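Local coordinates for protein UL16 (Human herpesvirus 5 strain ad169, PDB 2WY3) that helps the virus escape natural killer cells by sequestering ULBP1, ULBP2 and other ligands of the host KLRK1 receptor inside the infected cell, at residues D70-N75 against L84-K89. Residues are numbered along the deposited sequence; the frame is centred on the assembly and turned at random.
With NAG (2-acetamido-2-deoxy-beta-D-glucopyranose), chain L.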
loop_
_atom_site.group_PDB
_atom_site.type_symbol
_atom_site.label_atom_id
_atom_site.label_comp_id
_atom_site.label_asym_id
_atom_site.label_seq_id
_atom_site.Cartn_x
_atom_site.Cartn_y
_atom_site.Cartn_z
ATOM N N ASP B 70 8.248 6.231 13.988
ATOM C CA ASP B 70 7.493 6.738 12.838
ATOM C C ASP B 70 8.218 7.780 11.991
ATOM O O ASP B 70 7.577 8.591 11.322
ATOM C CB ASP B 70 6.135 7.279 13.289
ATOM C CG ASP B 70 5.317 6.239 14.025
ATOM O OD1 ASP B 70 5.152 5.124 13.482
ATOM O OD2 ASP B 70 4.845 6.533 15.144
ATOM N N THR B 71 9.546 7.745 12.002
ATOM C CA THR B 71 10.329 8.662 11.183
ATOM C C THR B 71 11.511 7.941 10.565
ATOM O O THR B 71 12.111 7.092 11.200
ATOM C CB THR B 71 10.902 9.820 12.022
ATOM O OG1 THR B 71 9.928 10.253 12.978
ATOM C CG2 THR B 71 11.303 10.987 11.123
ATOM N N VAL B 72 11.860 8.302 9.334
ATOM C CA VAL B 72 13.095 7.815 8.730
ATOM C C VAL B 72 14.286 8.430 9.465
ATOM O O VAL B 72 14.396 9.662 9.553
ATOM C CB VAL B 72 13.165 8.209 7.241
ATOM C CG1 VAL B 72 14.563 7.991 6.685
ATOM C CG2 VAL B 72 12.127 7.428 6.436
ATOM N N ILE B 73 15.175 7.591 9.995
ATOM C CA ILE B 73 16.374 8.105 10.687
ATOM C C ILE B 73 17.647 7.905 9.852
ATOM O O ILE B 73 18.728 8.408 10.185
ATOM C CB ILE B 73 16.548 7.491 12.103
ATOM C CG1 ILE B 73 16.681 5.970 12.033
ATOM C CG2 ILE B 73 15.370 7.851 13.003
ATOM C CD1 ILE B 73 17.143 5.366 13.364
ATOM N N ARG B 74 17.507 7.175 8.756
ATOM C CA ARG B 74 18.602 6.994 7.812
ATOM C C ARG B 74 18.042 6.683 6.433
ATOM O O ARG B 74 17.260 5.752 6.295
ATOM C CB ARG B 74 19.525 5.861 8.276
ATOM C CG ARG B 74 20.700 5.597 7.348
ATOM C CD ARG B 74 21.587 4.491 7.894
ATOM N NE ARG B 74 22.577 4.040 6.922
ATOM C CZ ARG B 74 23.785 3.596 7.251
ATOM N NH1 ARG B 74 24.630 3.203 6.308
ATOM N NH2 ARG B 74 24.150 3.554 8.527
ATOM N N ASN B 75 18.429 7.466 5.421
ATOM C CA ASN B 75 18.028 7.185 4.038
ATOM C C ASN B 75 19.008 6.236 3.366
ATOM O O ASN B 75 20.162 6.139 3.780
ATOM C CB ASN B 75 18.023 8.465 3.188
ATOM C CG ASN B 75 16.892 9.412 3.533
ATOM O OD1 ASN B 75 15.723 9.029 3.530
ATOM N ND2 ASN B 75 17.250 10.671 3.811
ATOM N N LEU B 84 9.237 5.715 -3.199
ATOM C CA LEU B 84 8.769 5.735 -1.823
ATOM C C LEU B 84 9.770 4.999 -0.943
ATOM O O LEU B 84 10.232 3.905 -1.286
ATOM C CB LEU B 84 7.405 5.067 -1.708
ATOM C CG LEU B 84 6.723 5.040 -0.331
ATOM C CD1 LEU B 84 6.615 6.443 0.267
ATOM C CD2 LEU B 84 5.335 4.429 -0.481
ATOM N N GLN B 85 10.093 5.598 0.196
ATOM C CA GLN B 85 11.039 4.997 1.130
ATOM C C GLN B 85 10.695 5.484 2.538
ATOM O O GLN B 85 11.400 6.321 3.119
ATOM C CB GLN B 85 12.470 5.402 0.750
ATOM C CG GLN B 85 13.577 4.679 1.546
ATOM C CD GLN B 85 14.681 5.646 1.975
ATOM O OE1 GLN B 85 15.761 5.680 1.382
ATOM N NE2 GLN B 85 14.402 6.443 3.013
ATOM N N ASP B 86 9.603 4.959 3.083
ATOM C CA ASP B 86 9.055 5.483 4.325
ATOM C C ASP B 86 8.133 4.446 4.940
ATOM O O ASP B 86 7.769 3.459 4.293
ATOM C CB ASP B 86 8.259 6.758 3.999
ATOM C CG ASP B 86 8.034 7.656 5.208
ATOM O OD1 ASP B 86 8.521 7.360 6.320
ATOM O OD2 ASP B 86 7.360 8.688 5.026
ATOM N N GLY B 87 7.740 4.674 6.187
ATOM C CA GLY B 87 6.830 3.765 6.856
ATOM C C GLY B 87 5.478 4.424 7.053
ATOM O O GLY B 87 5.334 5.641 6.903
ATOM N N LEU B 88 4.478 3.620 7.384
ATOM C CA LEU B 88 3.186 4.166 7.785
ATOM C C LEU B 88 2.510 3.211 8.754
ATOM O O LEU B 88 2.716 2.008 8.693
ATOM C CB LEU B 88 2.297 4.438 6.574
ATOM C CG LEU B 88 1.778 3.320 5.675
ATOM C CD1 LEU B 88 0.812 2.398 6.408
ATOM C CD2 LEU B 88 1.075 3.974 4.495
ATOM N N LYS B 89 1.707 3.753 9.655
ATOM C CA LYS B 89 0.997 2.919 10.611
ATOM C C LYS B 89 -0.449 2.743 10.175
ATOM O O LYS B 89 -1.123 3.713 9.835
ATOM C CB LYS B 89 1.024 3.553 12.004
ATOM C CG LYS B 89 2.334 3.357 12.746
ATOM C CD LYS B 89 2.239 3.849 14.183
ATOM C CE LYS B 89 2.009 5.351 14.238
ATOM N NZ LYS B 89 2.031 5.865 15.637
HETATM C C1 NAG L . 16.165 11.627 3.909
HETATM C C2 NAG L . 16.572 12.661 4.968
HETATM C C3 NAG L . 15.565 13.803 5.034
HETATM C C4 NAG L . 15.367 14.395 3.652
HETATM C C5 NAG L . 14.977 13.304 2.663
HETATM C C6 NAG L . 14.852 13.857 1.244
HETATM C C7 NAG L . 17.851 11.786 6.853
HETATM C C8 NAG L . 17.800 11.298 8.272
HETATM N N2 NAG L . 16.683 12.088 6.292
HETATM O O3 NAG L . 16.020 14.794 5.932
HETATM O O4 NAG L . 14.343 15.354 3.715
HETATM O O5 NAG L . 15.942 12.269 2.665
HETATM O O6 NAG L . 16.102 14.371 0.818
HETATM O O7 NAG L . 18.934 11.874 6.271
HETATM O O HOH W 1 9.811 9.697 7.569
#
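Two edge strands of the beta domain of UL16, one from each of two sheets, and the loop residues flanking one of them meet here beside an N-glycosylated asparagine, and side chains with one water make the link. The two chains run antiparallel, residues 70-75 against 85-89, 172° apart. At one end Lys89 and Asp70 form a salt bridge, NZ to OD2 2.9 Å; the ammonium reaches OD2 from above the carboxylate plane, 40° out of it. The lysine chain bends at chi3, and its CE lies 3.2 Å from OD1 of Asp70, so aliphatic carbon as well as charge meets the carboxylate.

In the middle Val72 lays CG2 against the backbone O of Gln85 and OD1 of Asp86. Beside it a water accepts from Val72 N and donates to Asp86 OD1. At the far end Gln85 NE2 gives a 2.9 Å hydrogen bond to Asn75 OD1, in the carbonyl plane on a lone pair, with the two amide planes 37° apart. Since ND2 of Asn75 carries the sugar, this bond helps fix the rotation of the glycan-bearing amide; OE1 of Gln85 accepts from Phe76 N.

On the chain of another protein Asp86 finds a basic side chain for OD1 (salt bridge) and a polar side chain for OD2 (hydrogen bond). Strand 71-74 borders strand 62-68, with a classic bulge at Ile73 and Arg74 facing Leu66, while strand 82-89 pairs with strand 95-102.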